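Orotidine-5-phosphate decarboxylase/orotate phosphoribosyltransferase, putative (Ompdcase-oprtase, putative) (Leishmania infantum, PDB 3QW3) probably catalyses decarboxylation of orotidine 5'-phosphate to UMP, this chain being the decarboxylase domain of a two-domain enzyme that also carries orotate phosphoribosyltransferase activity. Local coordinates at residues Glu160-Pro165 with Gly170-Val175; Leu16-Asp21 with Arg229-Ala234; Ala210-Gly215 with Asn249-Ala254; Ala29-Cys34 with Trp63-Glu68; Leu144-Val149 with Tyr153-Val158. All blocks are in the same frame, centred on the assembly; numbering follows the deposited sequence.

Interaction 1: residues Glu160-Pro165 with Gly170-Val175; sequences ERAEGP and GNVGLV. With SO4 (sulfate ion), chain F.
Ala-162, on the inner side of helix 154-163, meets two side chains of strand 172-176 with its one methyl. Its CB lies 3.6 Å from CD2 of Leu-174 and 4.0 Å from CG1 of Val-172, so the methyl is received by two branched side chains set two residues apart on the strand. Val-172 puts CG1 opposite its backbone N (chi1 -177°), and this branch also comes to 4.1 Å from the carbonyl O of Ala-162. Leu-174 reaches the same methyl through one branch, CD2. A residue as small as alanine lets the backbones come close, with the CA atoms of Ala-162 and Val-172 only 6.6 Å apart. The helix belongs to a beta-alpha-beta crossover of the TIM barrel: it follows strand 129-135 and leads into its parallel neighbour 172-176, and Leu-194 also covers Ala-162. The outward side of the helix is polar. The long, extended side chain of Arg-161 carries its guanidinium to a sulfate, probably from the crystallisation liquor, which is met at the guanidinium edge, near its plane. NH1 donates to sulfate O3 at 2.8 Å; the second contact, from NH2 to the same oxygen, is modelled too short to be trusted in detail. Arg-152 also holds this sulfate, while Arg-161 packs against Leu-147 of the second subunit.

Interaction 2: residues Leu16-Asp21 with Arg229-Ala234; sequences LCVGLD and RGLARA. With SO4 (sulfate ion), chain E.
Leu-231 and Val-18 meet at about a right angle, the end of the leucine pushing into the fork of the valine. CD1 of Leu-231 is 3.8 Å from CG1 of Val-18 and equally 3.8 Å from CG2, so one methyl is seated between the two branches. With chi1 of Val-18 at -179°, CG1 stands opposite the backbone N and CG2 opposite the carbonyl carbon, and the fork they form faces the helix. Leu-231 reaches it by an outstretched chain: chi2 of 175° carries CD1 straight on from CA. Leu-16, two residues earlier on the strand, adds a looser contact, its CD2 4.3 Å from the same CD1. Leu-231 also packs on Ala-240, Ala-241 and Leu-244 of helix 237-253, and Val-18 on Leu-37 and Thr-41 of helix 27-41.

The hydrophobic contact holds helix 229-232 against the barrel while its first turn presents backbone N-H groups to a bound sulfate. Arg-229 N donates to sulfate O3 at 2.9 Å in a nearly straight bond (164°), and Gly-230 N donates to O4 at 3.1 Å. Ser-228 N supplies a further bond, and its OG binds OD2 of Asp-21. The helix start would probably favour an anion electrostatically. A short helix after the eighth strand, with an anion at its amino end, is the phosphate-binding element of many TIM-barrel enzymes that act on phosphorylated substrates, and the sulfate probably marks the place of the substrate phosphate, as in related OMP decarboxylases.

Interaction 3: residues Ala210-Gly215 with Asn249-Ala254; sequences ASLDAG and NAIRFA
Leu-212 meets Ile-251 where helix 208-215 comes alongside the last turns of helix 237-253. One residue before it, Ser-211 faces another way and bonds through OG to the carbonyl of Ser-207, just before the helix begins. Leu-212 then turns its side chain to the other helix and crosses that of Ile-251 at about a right angle. Both ends of the leucine are used: CB is 4.0 Å from CG2 of Ile-251, and CD1 lies 3.9 Å from CD1 of Ile-251. The same leucine CD1 also approaches CG2 and CB of Ile-251, so that it spans the isoleucine from its branch point to its far methyl. In Ile-251, chi1 of -66° sets CG1 anti to the carbonyl carbon and CG2 anti to the backbone N, and both branches reach Leu-212, through CD1 and CG2. Asp-213 follows at the border of the contact, its OD1 4.2 Å from CG2 of Ile-251, while OD2 forms a salt bridge with Lys-209. At the end of the helix Gly-215 N donates to Ser-211 O at 2.8 Å, and the carbonyl of Gly-215 receives NE of Arg-188.

On the opposing helix, Arg-252 NH1 donates to OD1 of Asn-249 at 3.0 Å, from 33° outside the carbonyl plane. Arg-252 also bonds to the carbonyls of Ala-11 and Gly-220, and Asn-249 to that of Arg-13, tying this helix to the end of helix 3-11 and two loops. Helix 208-215 thus lies in the outer layer between helix 181-190, which Ser-211 and Ala-214 touch, and helix 237-253, with Leu-212 also resting on Met-223 of strand 223-227.

Interaction 4: residues Ala29-Cys34 with Trp63-Glu68; sequences AAVEEC and WAALSE
Glu-68 and Ala-65 of helix 60-72 receive Val-31 of helix 27-41. The two helices belong to the outer layer of the TIM barrel and follow its first two strands, 16-20 and 47-50, which are neighbours in the sheet. Val-31 is the residue with the largest surface buried here, and its two methyls go to different partners. CG2 rests on Ala-65, 3.5 Å from CB and 3.7 Å from CA, which suits the close approach of the backbones at this point: the CA atoms of Val-31 and Ala-65 are 5.9 Å apart. Ala-65 also touches Ala-27 of the facing helix and Phe-55 of helix 52-56, and the same phenylalanine packs on Cys-34.

The other methyl of Val-31, CG1, packs on Glu-68. From CB this glutamate runs out fully stretched, with chi1 at -177° setting CG opposite the backbone N, and so passes across Val-31 at about a right angle. CB itself stays short of close contact. CG comes to 3.8 Å from CG1 of Val-31, and CD approaches the same methyl most closely, at 3.6 Å. The aliphatic part and the flat end of an acidic side chain thus roof the outer border of an apolar contact, and Glu-68 also packs on Lys-35. Glu-32 lies nearby with a like charge, its OE2 5.2 Å from OE1 of Glu-68. At the tip, CG1 of Val-31 stands almost directly over the carboxylate carbon of Glu-68, on one face of the group, 3.9 Å from OE1 and 3.9 Å from OE2.

Interaction 5: residues Leu144-Val149 with Tyr153-Val158; sequences LQCLRV and YLYEAV
A small beta hairpin, strands 148-149 and 152-153, runs straight into helix 154-163, and the type I turn Leu-144 to Leu-147 folds over the start of that helix. Two turn carbonyls accept first-turn N-H groups. Leu-154 N donates to Leu-147 O at 2.8 Å, nearly along the C=O axis, and Tyr-155 N donates to a lone pair of Gln-145 O at 3.1 Å, in the carbonyl plane. Tyr-153 is the N-cap; its own N is bound by OE2 of Glu-156 at 3.0 Å.

Both tyrosines present ring edges: CD1 of Tyr-153 lies 3.3 Å from Cys-146 O, and CD1 of Tyr-155 lies 3.2 Å from Gln-145 O. Chi1 of 69° places the Tyr-155 ring between its backbone N and carbonyl carbon, where Cys-146 SG also meets its edge, 5.5 Å from the centroid. Leu-154 tucks CD2 beneath the turn, 3.3 Å from Leu-144 O.

Much of the element lies at the dimer interface, where Val-149 packs on Val-149 and Leu-154 on Leu-147 of the second subunit. Within its own chain Tyr-155 touches Cys-134 and Lys-135 of strand 129-135 and Ala-183 and Val-187 of helix 181-190.

Overall arrangement
All five contacts belong to one TIM barrel. Interactions 5 and 1 use the two ends of helix 154-163, with centres about 15 Å apart, and both reach the second subunit. Across the barrel, interactions 2 and 4 touch directly, CB of Leu-20 lying 4.1 Å from SG of Cys-34, where strand 16-20 meets the helix that follows it. Interaction 3 involves the helix after 229-232, and its centre is about 20 Å from that of interaction 2. Interactions 4 and 5 are farthest apart, with centres about 37 Å from each other on opposite sides of the chain's centre. The probable phosphate site belongs to interaction 2; the sulfate of interaction 1 is bound on the outer side of its helix.

Interaction 1: residues Glu160-Pro165 with Gly170-Val175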
# COMPACT_ATOMS: atom_id res chain seq x y z
N GLU A 160 -14.32 3.36 13.83
CA GLU A 160 -15.77 3.55 13.72
C GLU A 160 -16.29 3.21 12.32
O GLU A 160 -17.30 2.50 12.17
CB GLU A 160 -16.17 4.99 14.06
CG GLU A 160 -16.02 5.37 15.51
CD GLU A 160 -16.52 6.78 15.78
OE1 GLU A 160 -16.29 7.68 14.94
OE2 GLU A 160 -17.16 7.00 16.83
N ARG A 161 -15.60 3.72 11.30
CA ARG A 161 -15.94 3.41 9.92
C ARG A 161 -15.90 1.92 9.66
O ARG A 161 -16.79 1.36 9.02
CB ARG A 161 -14.97 4.12 8.98
CG ARG A 161 -15.48 5.42 8.43
CD ARG A 161 -14.34 6.31 7.99
NE ARG A 161 -14.81 7.62 7.58
CZ ARG A 161 -15.09 8.63 8.40
NH1 ARG A 161 -14.95 8.50 9.72
NH2 ARG A 161 -15.52 9.78 7.90
N ALA A 162 -14.85 1.27 10.17
CA ALA A 162 -14.64 -0.15 9.95
C ALA A 162 -15.73 -1.00 10.59
O ALA A 162 -16.25 -1.90 9.95
CB ALA A 162 -13.26 -0.56 10.46
N GLU A 163 -16.08 -0.70 11.85
CA GLU A 163 -17.15 -1.40 12.56
C GLU A 163 -18.51 -1.08 11.95
O GLU A 163 -19.41 -1.93 11.92
CB GLU A 163 -17.12 -1.04 14.05
CG GLU A 163 -18.22 -1.70 14.92
CD GLU A 163 -17.93 -3.15 15.31
OE1 GLU A 163 -16.77 -3.50 15.61
OE2 GLU A 163 -18.89 -3.95 15.33
N GLY A 164 -18.66 0.15 11.45
CA GLY A 164 -19.91 0.64 10.90
C GLY A 164 -20.06 0.42 9.40
O GLY A 164 -20.21 -0.72 8.96
N PRO A 165 -20.00 1.50 8.60
CA PRO A 165 -20.30 1.44 7.16
C PRO A 165 -19.48 0.43 6.35
O PRO A 165 -20.02 -0.17 5.42
CB PRO A 165 -20.04 2.87 6.67
CG PRO A 165 -19.43 3.60 7.81
CD PRO A 165 -19.77 2.88 9.06
N GLY A 170 -19.15 -8.37 6.72
CA GLY A 170 -18.73 -9.01 7.97
C GLY A 170 -17.32 -9.56 7.90
O GLY A 170 -16.98 -10.52 8.60
N ASN A 171 -16.51 -8.96 7.03
CA ASN A 171 -15.16 -9.46 6.75
C ASN A 171 -14.05 -8.44 6.98
O ASN A 171 -12.93 -8.64 6.52
CB ASN A 171 -15.09 -10.06 5.34
CG ASN A 171 -15.36 -9.03 4.23
OD1 ASN A 171 -15.19 -9.33 3.05
ND2 ASN A 171 -15.79 -7.83 4.59
N VAL A 172 -14.38 -7.36 7.69
CA VAL A 172 -13.42 -6.31 8.00
C VAL A 172 -12.80 -6.53 9.37
O VAL A 172 -13.49 -6.85 10.34
CB VAL A 172 -14.07 -4.91 7.92
CG1 VAL A 172 -13.03 -3.80 8.17
CG2 VAL A 172 -14.73 -4.73 6.57
N GLY A 173 -11.48 -6.38 9.43
CA GLY A 173 -10.72 -6.39 10.67
C GLY A 173 -9.85 -5.15 10.72
O GLY A 173 -9.84 -4.36 9.77
N LEU A 174 -9.14 -4.97 11.82
CA LEU A 174 -8.27 -3.81 11.99
C LEU A 174 -6.87 -4.23 12.40
O LEU A 174 -6.71 -5.20 13.15
CB LEU A 174 -8.83 -2.88 13.06
CG LEU A 174 -10.15 -2.18 12.74
CD1 LEU A 174 -10.69 -1.51 13.99
CD2 LEU A 174 -9.94 -1.15 11.64
N VAL A 175 -5.86 -3.50 11.93
CA VAL A 175 -4.49 -3.68 12.41
C VAL A 175 -4.26 -2.69 13.55
O VAL A 175 -4.37 -1.48 13.35
CB VAL A 175 -3.43 -3.48 11.29
CG1 VAL A 175 -2.01 -3.73 11.85
CG2 VAL A 175 -3.72 -4.41 10.12
S SO4 F . -17.22 11.54 10.84
O1 SO4 F . -17.77 12.71 10.17
O2 SO4 F . -18.28 10.57 11.08
O3 SO4 F . -16.19 10.95 10.00
O4 SO4 F . -16.61 11.95 12.11

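Interaction 2: residues Leu16-Asp21 with Arg229-Ala234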
# COMPACT_ATOMS: atom_id res chain seq x y z
N LEU A 16 -2.48 -17.25 18.17
CA LEU A 16 -1.14 -16.93 17.69
C LEU A 16 -1.07 -16.88 16.17
O LEU A 16 -1.40 -17.85 15.49
CB LEU A 16 -0.12 -17.94 18.25
CG LEU A 16 1.34 -17.74 17.84
CD1 LEU A 16 1.88 -16.43 18.39
CD2 LEU A 16 2.17 -18.92 18.33
N CYS A 17 -0.63 -15.74 15.64
CA CYS A 17 -0.35 -15.59 14.21
C CYS A 17 1.15 -15.64 14.02
O CYS A 17 1.89 -14.89 14.66
CB CYS A 17 -0.90 -14.27 13.70
SG CYS A 17 -0.61 -13.98 11.94
N VAL A 18 1.61 -16.54 13.16
CA VAL A 18 3.05 -16.72 12.94
C VAL A 18 3.48 -15.96 11.69
O VAL A 18 3.05 -16.27 10.57
CB VAL A 18 3.44 -18.21 12.83
CG1 VAL A 18 4.95 -18.37 12.64
CG2 VAL A 18 2.96 -19.00 14.06
N GLY A 19 4.33 -14.96 11.88
CA GLY A 19 4.86 -14.20 10.74
C GLY A 19 5.81 -15.03 9.91
O GLY A 19 6.60 -15.82 10.45
N LEU A 20 5.72 -14.90 8.59
CA LEU A 20 6.67 -15.55 7.71
C LEU A 20 7.47 -14.46 7.01
O LEU A 20 7.03 -13.91 6.00
CB LEU A 20 5.98 -16.50 6.73
CG LEU A 20 5.22 -17.65 7.42
CD1 LEU A 20 4.42 -18.44 6.40
CD2 LEU A 20 6.17 -18.56 8.20
N ASP A 21 8.62 -14.16 7.61
CA ASP A 21 9.46 -13.04 7.22
C ASP A 21 10.88 -13.57 6.98
O ASP A 21 11.78 -13.34 7.79
CB ASP A 21 9.47 -11.99 8.34
CG ASP A 21 8.07 -11.55 8.74
OD1 ASP A 21 7.51 -10.68 8.07
OD2 ASP A 21 7.54 -12.08 9.75
N ARG A 229 9.95 -12.19 14.84
CA ARG A 229 11.31 -12.44 15.33
C ARG A 229 11.35 -13.31 16.58
O ARG A 229 12.23 -14.18 16.71
N GLY A 230 10.41 -13.09 17.49
CA GLY A 230 10.30 -13.87 18.73
C GLY A 230 10.16 -15.37 18.53
O GLY A 230 10.46 -16.15 19.44
N LEU A 231 9.71 -15.77 17.34
CA LEU A 231 9.58 -17.19 16.98
C LEU A 231 10.68 -17.65 16.04
O LEU A 231 11.36 -18.63 16.31
CB LEU A 231 8.22 -17.47 16.33
CG LEU A 231 6.97 -17.55 17.21
CD1 LEU A 231 5.74 -17.71 16.33
CD2 LEU A 231 7.09 -18.70 18.18
N ALA A 232 10.83 -16.94 14.91
CA ALA A 232 11.77 -17.33 13.87
C ALA A 232 13.20 -17.39 14.38
O ALA A 232 13.99 -18.24 13.95
CB ALA A 232 11.65 -16.40 12.66
N ARG A 233 13.53 -16.50 15.32
CA ARG A 233 14.89 -16.41 15.85
C ARG A 233 15.05 -17.02 17.25
O ARG A 233 16.12 -16.92 17.86
CB ARG A 233 15.40 -14.97 15.81
CG ARG A 233 15.53 -14.41 14.38
CD ARG A 233 16.59 -13.32 14.28
NE ARG A 233 16.15 -12.05 14.84
N ALA A 234 14.00 -17.66 17.76
CA ALA A 234 14.09 -18.40 19.02
C ALA A 234 14.93 -19.65 18.81
O ALA A 234 14.88 -20.27 17.74
CB ALA A 234 12.70 -18.76 19.53
S SO4 E . 8.32 -9.43 16.45
O1 SO4 E . 8.37 -8.10 17.04
O2 SO4 E . 6.92 -9.81 16.24
O3 SO4 E . 9.03 -9.44 15.18
O4 SO4 E . 8.94 -10.39 17.37

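Interaction 3: residues Ala210-Gly215 with Asn249-Ala254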
# COMPACT_ATOMS: atom_id res chain seq x y z
N ALA A 210 -1.52 -6.83 29.10
CA ALA A 210 -2.20 -5.54 28.95
C ALA A 210 -2.93 -5.44 27.61
O ALA A 210 -4.05 -4.92 27.55
CB ALA A 210 -1.23 -4.39 29.13
N SER A 211 -2.31 -5.95 26.55
CA SER A 211 -2.88 -5.95 25.20
C SER A 211 -4.16 -6.78 25.14
O SER A 211 -5.18 -6.32 24.61
CB SER A 211 -1.87 -6.47 24.17
OG SER A 211 -0.68 -5.70 24.21
N LEU A 212 -4.11 -7.99 25.69
CA LEU A 212 -5.26 -8.88 25.70
C LEU A 212 -6.40 -8.33 26.55
O LEU A 212 -7.56 -8.38 26.15
CB LEU A 212 -4.86 -10.29 26.16
CG LEU A 212 -4.02 -11.08 25.14
CD1 LEU A 212 -3.31 -12.27 25.78
CD2 LEU A 212 -4.87 -11.53 23.95
N ASP A 213 -6.07 -7.79 27.72
CA ASP A 213 -7.08 -7.17 28.58
C ASP A 213 -7.80 -6.02 27.88
O ASP A 213 -9.01 -5.86 28.03
CB ASP A 213 -6.43 -6.66 29.88
CG ASP A 213 -6.12 -7.79 30.85
OD1 ASP A 213 -6.46 -8.96 30.56
OD2 ASP A 213 -5.53 -7.49 31.91
N ALA A 214 -7.06 -5.24 27.10
CA ALA A 214 -7.62 -4.09 26.40
C ALA A 214 -8.40 -4.49 25.15
O ALA A 214 -9.44 -3.90 24.86
CB ALA A 214 -6.53 -3.10 26.04
N GLY A 215 -7.90 -5.49 24.44
CA GLY A 215 -8.37 -5.80 23.09
C GLY A 215 -9.29 -6.98 22.89
O GLY A 215 -9.98 -7.05 21.86
N ASN A 249 -3.71 -18.28 25.99
CA ASN A 249 -4.89 -19.00 26.45
C ASN A 249 -5.11 -18.91 27.96
O ASN A 249 -6.24 -18.80 28.41
CB ASN A 249 -4.86 -20.47 26.01
CG ASN A 249 -5.13 -20.64 24.52
OD1 ASN A 249 -5.62 -19.72 23.84
ND2 ASN A 249 -4.83 -21.83 24.01
N ALA A 250 -4.03 -18.97 28.74
CA ALA A 250 -4.14 -18.85 30.19
C ALA A 250 -4.77 -17.51 30.59
O ALA A 250 -5.59 -17.44 31.51
CB ALA A 250 -2.76 -19.03 30.85
N ILE A 251 -4.40 -16.44 29.87
CA ILE A 251 -5.00 -15.12 30.08
C ILE A 251 -6.48 -15.11 29.67
O ILE A 251 -7.33 -14.60 30.40
CB ILE A 251 -4.17 -14.01 29.38
CG1 ILE A 251 -2.78 -13.89 30.03
CG2 ILE A 251 -4.89 -12.65 29.43
CD1 ILE A 251 -1.72 -13.20 29.17
N ARG A 252 -6.78 -15.71 28.51
CA ARG A 252 -8.17 -15.82 28.05
C ARG A 252 -9.04 -16.58 29.06
O ARG A 252 -10.17 -16.18 29.33
CB ARG A 252 -8.24 -16.54 26.69
CG ARG A 252 -7.52 -15.86 25.52
CD ARG A 252 -7.42 -16.83 24.33
NE ARG A 252 -8.70 -16.99 23.65
CZ ARG A 252 -8.97 -17.90 22.73
NH1 ARG A 252 -8.06 -18.79 22.34
NH2 ARG A 252 -10.18 -17.93 22.18
N PHE A 253 -8.52 -17.68 29.61
CA PHE A 253 -9.27 -18.54 30.54
C PHE A 253 -9.59 -17.85 31.86
O PHE A 253 -10.64 -18.08 32.47
CB PHE A 253 -8.49 -19.82 30.87
CG PHE A 253 -8.47 -20.87 29.78
CD1 PHE A 253 -9.61 -21.16 29.04
CD2 PHE A 253 -7.31 -21.60 29.53
CE1 PHE A 253 -9.59 -22.15 28.06
CE2 PHE A 253 -7.28 -22.58 28.54
CZ PHE A 253 -8.42 -22.86 27.81
N ALA A 254 -8.65 -17.01 32.32
CA ALA A 254 -8.75 -16.35 33.62
C ALA A 254 -9.97 -15.44 33.68
O ALA A 254 -10.28 -14.74 32.71
CB ALA A 254 -7.47 -15.57 33.92

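Interaction 4: residues Ala29-Cys34 with Trp63-Glu68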
# COMPACT_ATOMS: atom_id res chain seq x y z
N ALA A 29 15.97 -20.77 -0.79
CA ALA A 29 16.28 -20.86 0.63
C ALA A 29 15.16 -20.28 1.50
O ALA A 29 14.86 -20.83 2.57
CB ALA A 29 17.61 -20.18 0.94
N ALA A 30 14.53 -19.20 1.02
CA ALA A 30 13.40 -18.58 1.73
C ALA A 30 12.23 -19.55 1.89
O ALA A 30 11.63 -19.62 2.96
CB ALA A 30 12.94 -17.30 1.02
N VAL A 31 11.91 -20.28 0.82
CA VAL A 31 10.86 -21.30 0.85
C VAL A 31 11.17 -22.37 1.91
O VAL A 31 10.30 -22.72 2.70
CB VAL A 31 10.66 -21.97 -0.53
CG1 VAL A 31 9.61 -23.09 -0.46
CG2 VAL A 31 10.23 -20.93 -1.56
N GLU A 32 12.41 -22.86 1.92
CA GLU A 32 12.80 -23.89 2.88
C GLU A 32 12.73 -23.39 4.33
O GLU A 32 12.23 -24.10 5.20
CB GLU A 32 14.19 -24.46 2.55
CG GLU A 32 14.21 -25.29 1.27
CD GLU A 32 13.08 -26.31 1.18
OE1 GLU A 32 12.97 -27.17 2.09
OE2 GLU A 32 12.29 -26.25 0.21
N GLU A 33 13.22 -22.17 4.55
CA GLU A 33 13.15 -21.50 5.84
C GLU A 33 11.70 -21.40 6.35
O GLU A 33 11.42 -21.70 7.51
CB GLU A 33 13.77 -20.10 5.74
CG GLU A 33 13.78 -19.30 7.04
CD GLU A 33 14.32 -17.88 6.87
OE1 GLU A 33 14.89 -17.58 5.80
OE2 GLU A 33 14.17 -17.07 7.80
N CYS A 34 10.80 -20.96 5.47
CA CYS A 34 9.38 -20.85 5.82
C CYS A 34 8.74 -22.22 6.08
O CYS A 34 7.99 -22.38 7.04
CB CYS A 34 8.60 -20.10 4.75
SG CYS A 34 9.02 -18.34 4.65
N TRP A 63 7.51 -14.38 -6.52
CA TRP A 63 6.07 -14.69 -6.59
C TRP A 63 5.84 -16.18 -6.44
O TRP A 63 4.96 -16.61 -5.68
CB TRP A 63 5.45 -14.24 -7.92
CG TRP A 63 3.95 -14.52 -8.00
CD1 TRP A 63 2.94 -13.65 -7.71
CD2 TRP A 63 3.31 -15.75 -8.37
NE1 TRP A 63 1.72 -14.25 -7.88
CE2 TRP A 63 1.92 -15.54 -8.28
CE3 TRP A 63 3.78 -17.01 -8.77
CZ2 TRP A 63 0.99 -16.54 -8.59
CZ3 TRP A 63 2.86 -18.00 -9.07
CH2 TRP A 63 1.48 -17.76 -8.97
N ALA A 64 6.63 -16.96 -7.17
CA ALA A 64 6.50 -18.43 -7.17
C ALA A 64 6.82 -18.97 -5.78
O ALA A 64 6.17 -19.90 -5.31
CB ALA A 64 7.40 -19.06 -8.22
N ALA A 65 7.81 -18.37 -5.13
CA ALA A 65 8.20 -18.73 -3.77
C ALA A 65 7.06 -18.46 -2.79
O ALA A 65 6.76 -19.29 -1.94
CB ALA A 65 9.46 -17.98 -3.35
N LEU A 66 6.43 -17.29 -2.93
CA LEU A 66 5.29 -16.93 -2.08
C LEU A 66 4.13 -17.90 -2.29
O LEU A 66 3.51 -18.34 -1.33
CB LEU A 66 4.85 -15.49 -2.34
CG LEU A 66 3.64 -14.95 -1.55
CD1 LEU A 66 3.82 -15.13 -0.03
CD2 LEU A 66 3.40 -13.49 -1.90
N SER A 67 3.87 -18.24 -3.55
CA SER A 67 2.80 -19.19 -3.88
C SER A 67 3.06 -20.54 -3.21
O SER A 67 2.16 -21.12 -2.60
CB SER A 67 2.65 -19.36 -5.39
OG SER A 67 1.60 -20.27 -5.68
N GLU A 68 4.31 -21.00 -3.32
CA GLU A 68 4.73 -22.28 -2.74
C GLU A 68 4.63 -22.28 -1.21
O GLU A 68 4.18 -23.27 -0.62
CB GLU A 68 6.14 -22.64 -3.21
CG GLU A 68 6.64 -23.99 -2.70
CD GLU A 68 7.93 -24.47 -3.37
OE1 GLU A 68 8.31 -25.63 -3.13
OE2 GLU A 68 8.56 -23.69 -4.12

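Interaction 5: residues Leu144-Val149 with Tyr153-Val158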
# COMPACT_ATOMS: atom_id res chain seq x y z
N LEU A 144 -0.30 11.24 11.58
CA LEU A 144 -1.68 11.23 11.09
C LEU A 144 -2.63 10.55 12.06
O LEU A 144 -3.68 11.10 12.39
CB LEU A 144 -1.77 10.55 9.72
CG LEU A 144 -1.50 11.35 8.44
CD1 LEU A 144 -0.01 11.63 8.24
CD2 LEU A 144 -2.06 10.61 7.24
N GLN A 145 -2.26 9.36 12.52
CA GLN A 145 -3.15 8.53 13.34
C GLN A 145 -3.60 9.21 14.63
O GLN A 145 -4.74 9.05 15.06
CB GLN A 145 -2.48 7.19 13.67
CG GLN A 145 -2.29 6.28 12.46
CD GLN A 145 -1.37 5.13 12.75
OE1 GLN A 145 -1.22 4.70 13.90
NE2 GLN A 145 -0.74 4.59 11.71
N CYS A 146 -2.69 9.98 15.24
CA CYS A 146 -2.97 10.62 16.52
C CYS A 146 -3.41 12.07 16.40
O CYS A 146 -3.49 12.79 17.40
CB CYS A 146 -1.77 10.48 17.46
SG CYS A 146 -1.40 8.77 17.91
N LEU A 147 -3.70 12.51 15.17
CA LEU A 147 -4.33 13.81 14.95
C LEU A 147 -5.75 13.78 15.49
O LEU A 147 -6.42 12.73 15.48
CB LEU A 147 -4.33 14.19 13.47
CG LEU A 147 -2.99 14.51 12.81
CD1 LEU A 147 -3.17 14.76 11.32
CD2 LEU A 147 -2.32 15.71 13.48
N ARG A 148 -6.21 14.93 15.98
CA ARG A 148 -7.53 15.05 16.59
C ARG A 148 -8.61 15.42 15.58
O ARG A 148 -8.52 16.45 14.91
CB ARG A 148 -7.48 16.08 17.72
CG ARG A 148 -8.83 16.41 18.32
CD ARG A 148 -8.70 17.19 19.62
NE ARG A 148 -9.99 17.35 20.29
CZ ARG A 148 -10.13 17.75 21.55
NH1 ARG A 148 -9.07 18.01 22.29
NH2 ARG A 148 -11.35 17.87 22.07
N VAL A 149 -9.62 14.56 15.47
CA VAL A 149 -10.80 14.84 14.66
C VAL A 149 -11.98 14.97 15.62
O VAL A 149 -12.46 13.97 16.17
CB VAL A 149 -11.08 13.73 13.61
CG1 VAL A 149 -12.38 14.00 12.86
CG2 VAL A 149 -9.92 13.60 12.64
N TYR A 153 -9.31 10.70 18.16
CA TYR A 153 -8.15 10.57 17.28
C TYR A 153 -8.56 10.04 15.92
O TYR A 153 -9.60 9.37 15.79
CB TYR A 153 -7.12 9.63 17.91
CG TYR A 153 -6.55 10.11 19.22
CD1 TYR A 153 -5.64 11.17 19.26
CD2 TYR A 153 -6.92 9.52 20.43
CE1 TYR A 153 -5.12 11.63 20.46
CE2 TYR A 153 -6.40 9.97 21.64
CZ TYR A 153 -5.50 11.02 21.65
OH TYR A 153 -4.97 11.47 22.84
N LEU A 154 -7.76 10.33 14.89
CA LEU A 154 -8.03 9.80 13.55
C LEU A 154 -8.19 8.28 13.57
O LEU A 154 -9.06 7.74 12.88
CB LEU A 154 -6.93 10.21 12.55
CG LEU A 154 -7.08 9.63 11.12
CD1 LEU A 154 -8.30 10.20 10.41
CD2 LEU A 154 -5.83 9.83 10.27
N TYR A 155 -7.38 7.59 14.37
CA TYR A 155 -7.48 6.13 14.41
C TYR A 155 -8.81 5.63 14.96
O TYR A 155 -9.31 4.59 14.54
CB TYR A 155 -6.27 5.48 15.11
CG TYR A 155 -6.16 5.69 16.61
CD1 TYR A 155 -5.28 6.64 17.13
CD2 TYR A 155 -6.89 4.91 17.51
CE1 TYR A 155 -5.14 6.82 18.50
CE2 TYR A 155 -6.77 5.08 18.88
CZ TYR A 155 -5.89 6.04 19.37
OH TYR A 155 -5.75 6.23 20.72
N GLU A 156 -9.40 6.40 15.88
CA GLU A 156 -10.74 6.09 16.38
C GLU A 156 -11.79 6.29 15.29
O GLU A 156 -12.75 5.52 15.20
CB GLU A 156 -11.07 6.93 17.61
CG GLU A 156 -10.26 6.57 18.85
CD GLU A 156 -10.61 7.43 20.04
OE1 GLU A 156 -11.34 6.95 20.93
OE2 GLU A 156 -10.17 8.60 20.09
N ALA A 157 -11.62 7.32 14.46
CA ALA A 157 -12.51 7.55 13.32
C ALA A 157 -12.45 6.40 12.30
O ALA A 157 -13.47 6.02 11.72
CB ALA A 157 -12.21 8.89 12.65
N VAL A 158 -11.25 5.87 12.09
CA VAL A 158 -11.06 4.72 11.21
C VAL A 158 -11.76 3.49 11.79
O VAL A 158 -12.47 2.77 11.07
CB VAL A 158 -9.55 4.46 10.97
CG1 VAL A 158 -9.33 3.13 10.25
CG2 VAL A 158 -8.94 5.61 10.17